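Local structure of ABC transporter substrate-binding protein (Rhizobium radiobacter, 6TFX) at residues F106-A118 and I126-L138. The protein is a periplasmic solute-binding protein that binds the opine mannopinic acid, probably delivering it to an ABC transporter for import. Numbering follows the deposited sequence.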
loop_
_atom_site.group_PDB
_atom_site.type_symbol
_atom_site.label_atom_id
_atom_site.label_comp_id
_atom_site.label_asym_id
_atom_site.label_seq_id
_atom_site.Cartn_x
_atom_site.Cartn_y
_atom_site.Cartn_z
ATOM N N PHE A 106 1.384 -4.581 10.906
ATOM C CA PHE A 106 2.263 -3.417 10.774
ATOM C C PHE A 106 3.064 -3.071 12.023
ATOM O O PHE A 106 3.551 -1.939 12.153
ATOM C CB PHE A 106 1.398 -2.219 10.327
ATOM C CG PHE A 106 0.460 -2.523 9.176
ATOM C CD1 PHE A 106 0.951 -3.018 7.964
ATOM C CD2 PHE A 106 -0.913 -2.339 9.306
ATOM C CE1 PHE A 106 0.082 -3.318 6.903
ATOM C CE2 PHE A 106 -1.772 -2.590 8.228
ATOM C CZ PHE A 106 -1.275 -3.111 7.045
ATOM N N SER A 107 3.232 -4.039 12.941
ATOM C CA SER A 107 3.894 -3.781 14.213
ATOM C C SER A 107 5.327 -3.284 14.090
ATOM O O SER A 107 5.738 -2.490 14.921
ATOM C CB SER A 107 3.868 -5.010 15.109
ATOM O OG SER A 107 4.621 -6.065 14.532
ATOM N N GLY A 108 6.072 -3.756 13.076
ATOM C CA GLY A 108 7.477 -3.362 12.926
ATOM C C GLY A 108 7.685 -1.865 12.753
ATOM O O GLY A 108 8.690 -1.319 13.213
ATOM N N ASP A 109 6.711 -1.182 12.133
ATOM C CA ASP A 109 6.785 0.281 11.942
ATOM C C ASP A 109 6.836 1.016 13.308
ATOM O O ASP A 109 7.343 2.137 13.385
ATOM C CB ASP A 109 5.511 0.758 11.213
ATOM C CG ASP A 109 5.450 0.461 9.724
ATOM O OD1 ASP A 109 6.501 0.132 9.147
ATOM O OD2 ASP A 109 4.335 0.593 9.131
ATOM N N TYR A 110 6.295 0.372 14.364
ATOM C CA TYR A 110 6.140 0.956 15.718
ATOM C C TYR A 110 7.144 0.458 16.734
ATOM O O TYR A 110 6.978 0.714 17.929
ATOM C CB TYR A 110 4.709 0.679 16.213
ATOM C CG TYR A 110 3.685 1.280 15.291
ATOM C CD1 TYR A 110 3.315 2.620 15.412
ATOM C CD2 TYR A 110 3.201 0.565 14.192
ATOM C CE1 TYR A 110 2.421 3.201 14.528
ATOM C CE2 TYR A 110 2.371 1.169 13.244
ATOM C CZ TYR A 110 1.996 2.495 13.416
ATOM O OH TYR A 110 1.171 3.116 12.518
ATOM N N ALA A 111 8.236 -0.174 16.266
ATOM C CA ALA A 111 9.232 -0.741 17.176
ATOM C C ALA A 111 9.866 0.276 18.124
ATOM O O ALA A 111 10.321 -0.117 19.206
ATOM C CB ALA A 111 10.307 -1.483 16.397
ATOM N N ALA A 112 9.888 1.581 17.743
ATOM C CA ALA A 112 10.518 2.588 18.602
ATOM C C ALA A 112 9.583 3.178 19.641
ATOM O O ALA A 112 10.015 4.016 20.441
ATOM C CB ALA A 112 11.128 3.690 17.756
ATOM N N ILE A 113 8.299 2.784 19.642
ATOM C CA ILE A 113 7.376 3.283 20.658
ATOM C C ILE A 113 7.633 2.474 21.942
ATOM O O ILE A 113 7.643 1.240 21.882
ATOM C CB ILE A 113 5.892 3.175 20.204
ATOM C CG1 ILE A 113 5.589 4.169 19.045
ATOM C CG2 ILE A 113 4.952 3.417 21.391
ATOM C CD1 ILE A 113 4.029 4.241 18.612
ATOM N N GLN A 114 7.834 3.156 23.079
ATOM C CA GLN A 114 8.053 2.466 24.349
ATOM C C GLN A 114 6.706 2.266 25.051
ATOM O O GLN A 114 6.383 1.148 25.462
ATOM C CB GLN A 114 9.006 3.268 25.248
ATOM C CG GLN A 114 9.395 2.485 26.477
ATOM C CD GLN A 114 9.904 3.356 27.599
ATOM O OE1 GLN A 114 10.557 4.380 27.379
ATOM N NE2 GLN A 114 9.616 2.937 28.834
ATOM N N LYS A 115 5.934 3.366 25.219
ATOM C CA LYS A 115 4.631 3.256 25.863
ATOM C C LYS A 115 3.646 4.288 25.357
ATOM O O LYS A 115 4.038 5.306 24.783
ATOM C CB LYS A 115 4.729 3.254 27.400
ATOM C CG LYS A 115 5.650 4.291 27.984
ATOM C CD LYS A 115 5.956 4.014 29.461
ATOM C CE LYS A 115 6.681 5.187 30.064
ATOM N NZ LYS A 115 6.980 4.964 31.506
ATOM N N VAL A 116 2.349 3.979 25.532
ATOM C CA VAL A 116 1.241 4.865 25.149
ATOM C C VAL A 116 0.362 4.865 26.393
ATOM O O VAL A 116 -0.081 3.792 26.842
ATOM C CB VAL A 116 0.471 4.364 23.901
ATOM C CG1 VAL A 116 -0.584 5.392 23.483
ATOM C CG2 VAL A 116 1.433 4.082 22.740
ATOM N N GLU A 117 0.123 6.057 26.947
ATOM C CA GLU A 117 -0.621 6.191 28.205
ATOM C C GLU A 117 -1.733 7.227 28.135
ATOM O O GLU A 117 -1.567 8.276 27.513
ATOM C CB GLU A 117 0.344 6.594 29.338
ATOM C CG GLU A 117 1.453 5.581 29.577
ATOM C CD GLU A 117 2.553 6.017 30.521
ATOM O OE1 GLU A 117 3.262 7.004 30.212
ATOM O OE2 GLU A 117 2.719 5.349 31.566
ATOM N N ALA A 118 -2.851 6.941 28.827
ATOM C CA ALA A 118 -3.969 7.870 28.924
ATOM C C ALA A 118 -3.720 8.699 30.181
ATOM O O ALA A 118 -3.837 8.168 31.297
ATOM C CB ALA A 118 -5.280 7.097 29.052
ATOM N N ILE A 126 2.722 9.626 24.450
ATOM C CA ILE A 126 3.464 8.574 23.740
ATOM C C ILE A 126 4.944 8.788 24.075
ATOM O O ILE A 126 5.476 9.873 23.849
ATOM C CB ILE A 126 3.235 8.652 22.209
ATOM C CG1 ILE A 126 1.727 8.448 21.891
ATOM C CG2 ILE A 126 4.119 7.633 21.469
ATOM C CD1 ILE A 126 1.343 8.685 20.459
ATOM N N THR A 127 5.587 7.760 24.627
ATOM C CA THR A 127 7.004 7.835 24.978
ATOM C C THR A 127 7.726 6.918 23.993
ATOM O O THR A 127 7.288 5.784 23.746
ATOM C CB THR A 127 7.215 7.344 26.428
ATOM O OG1 THR A 127 6.461 8.181 27.311
ATOM C CG2 THR A 127 8.705 7.367 26.851
ATOM N N LEU A 128 8.850 7.419 23.456
ATOM C CA LEU A 128 9.662 6.715 22.467
ATOM C C LEU A 128 10.949 6.215 23.089
ATOM O O LEU A 128 11.461 6.833 24.027
ATOM C CB LEU A 128 10.019 7.677 21.302
ATOM C CG LEU A 128 8.823 8.400 20.656
ATOM C CD1 LEU A 128 9.299 9.378 19.564
ATOM C CD2 LEU A 128 7.829 7.416 20.088
ATOM N N THR A 129 11.506 5.145 22.499
ATOM C CA THR A 129 12.800 4.604 22.950
ATOM C C THR A 129 13.952 5.450 22.367
ATOM O O THR A 129 15.083 5.336 22.828
ATOM C CB THR A 129 12.958 3.133 22.520
ATOM O OG1 THR A 129 13.073 3.061 21.097
ATOM C CG2 THR A 129 11.825 2.255 22.998
ATOM N N ARG A 130 13.669 6.240 21.315
ATOM C CA ARG A 130 14.653 7.108 20.650
ATOM C C ARG A 130 13.880 8.069 19.756
ATOM O O ARG A 130 12.697 7.859 19.532
ATOM C CB ARG A 130 15.637 6.285 19.800
ATOM C CG ARG A 130 14.913 5.479 18.752
ATOM C CD ARG A 130 15.796 5.075 17.620
ATOM N NE ARG A 130 15.078 4.182 16.704
ATOM C CZ ARG A 130 14.409 4.577 15.623
ATOM N NH1 ARG A 130 14.314 5.866 15.325
ATOM N NH2 ARG A 130 13.814 3.684 14.842
ATOM N N ARG A 131 14.537 9.115 19.238
ATOM C CA ARG A 131 13.801 10.023 18.354
ATOM C C ARG A 131 13.331 9.315 17.094
ATOM O O ARG A 131 14.050 8.463 16.540
ATOM C CB ARG A 131 14.644 11.250 18.016
ATOM C CG ARG A 131 14.650 12.230 19.176
ATOM C CD ARG A 131 15.561 13.433 18.956
ATOM N NE ARG A 131 16.980 13.095 19.124
ATOM C CZ ARG A 131 17.585 12.946 20.299
ATOM N NH1 ARG A 131 16.903 13.109 21.438
ATOM N NH2 ARG A 131 18.873 12.626 20.350
ATOM N N VAL A 132 12.100 9.647 16.657
ATOM C CA VAL A 132 11.493 9.042 15.475
ATOM C C VAL A 132 11.069 10.208 14.572
ATOM O O VAL A 132 9.981 10.773 14.742
ATOM C CB VAL A 132 10.300 8.116 15.823
ATOM C CG1 VAL A 132 9.692 7.524 14.539
ATOM C CG2 VAL A 132 10.757 6.997 16.774
ATOM N N PRO A 133 11.963 10.602 13.630
ATOM C CA PRO A 133 11.675 11.778 12.793
ATOM C C PRO A 133 10.312 11.748 12.096
ATOM O O PRO A 133 9.626 12.800 12.038
ATOM C CB PRO A 133 12.844 11.809 11.812
ATOM C CG PRO A 133 14.011 11.209 12.619
ATOM C CD PRO A 133 13.331 10.082 13.397
ATOM N N SER A 134 9.904 10.555 11.623
ATOM C CA SER A 134 8.636 10.427 10.891
ATOM C C SER A 134 7.476 9.956 11.780
ATOM O O SER A 134 6.540 9.315 11.279
ATOM C CB SER A 134 8.831 9.473 9.714
ATOM O OG SER A 134 9.260 8.198 10.171
ATOM N N LEU A 135 7.499 10.319 13.095
ATOM C CA LEU A 135 6.443 9.870 14.009
ATOM C C LEU A 135 5.040 10.242 13.515
ATOM O O LEU A 135 4.117 9.431 13.635
ATOM C CB LEU A 135 6.668 10.431 15.425
ATOM C CG LEU A 135 5.632 9.991 16.481
ATOM C CD1 LEU A 135 5.654 8.463 16.727
ATOM C CD2 LEU A 135 5.794 10.758 17.756
ATOM N N LEU A 136 4.863 11.478 13.009
ATOM C CA LEU A 136 3.513 11.876 12.593
ATOM C C LEU A 136 2.957 10.985 11.489
ATOM O O LEU A 136 1.785 10.635 11.550
ATOM C CB LEU A 136 3.460 13.360 12.186
ATOM C CG LEU A 136 3.715 14.357 13.311
ATOM C CD1 LEU A 136 3.722 15.779 12.758
ATOM C CD2 LEU A 136 2.695 14.216 14.453
ATOM N N ALA A 137 3.807 10.521 10.538
ATOM C CA ALA A 137 3.326 9.582 9.497
ATOM C C ALA A 137 2.831 8.289 10.188
ATOM O O ALA A 137 1.777 7.771 9.827
ATOM C CB ALA A 137 4.461 9.247 8.539
ATOM N N LEU A 138 3.572 7.790 11.202
ATOM C CA LEU A 138 3.169 6.560 11.912
ATOM C C LEU A 138 1.816 6.719 12.619
ATOM O O LEU A 138 1.099 5.733 12.853
ATOM C CB LEU A 138 4.216 6.183 12.958
ATOM C CG LEU A 138 5.574 5.725 12.414
ATOM C CD1 LEU A 138 6.517 5.463 13.589
ATOM C CD2 LEU A 138 5.415 4.439 11.581
HETATM O O HOH W 1 3.875 7.431 27.608
#
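Y110 reaches L138 through its phenol: OH donates to L138 O over 2.6 Å, in the carbonyl plane and on a lone pair, with the acceptor also close to the plane of the ring. Further along, T127 O accepts two backbone bonds, from Q114 N at 2.8 Å and, more tilted from the carbonyl plane, from K115 N at 3.1 Å, while T127 N returns one to K115 O. Two residues facing one define a classic beta bulge, here in the antiparallel hairpin of strands 113-118 and 123-128, the former at the edge of a four-stranded sheet in a family 5 solute-binding protein. Where the pairing ends, T129 N donates almost straight to A112 O (2.8 Å, 173° at the hydrogen). A water bridges the hairpin's solvent side, accepting from T127 OG1 and donating to E117 OE1. With CG held between its backbone N and carbonyl carbon (chi1 45°), the K115 side chain runs alongside that of T127, CG 3.8 Å from T127 CB. V116 and I126 point together to the other face, CG1 beside CG1, and helix 88-98 packs there through D96 and L95. A112 CB presses tightly on V132 CG2 (3.5 Å) and sits over one face of the R130 guanidinium, toward its rim. L138 CD2 reaches D109 CB at 3.7 Å and overlies the rim of the Y110 ring.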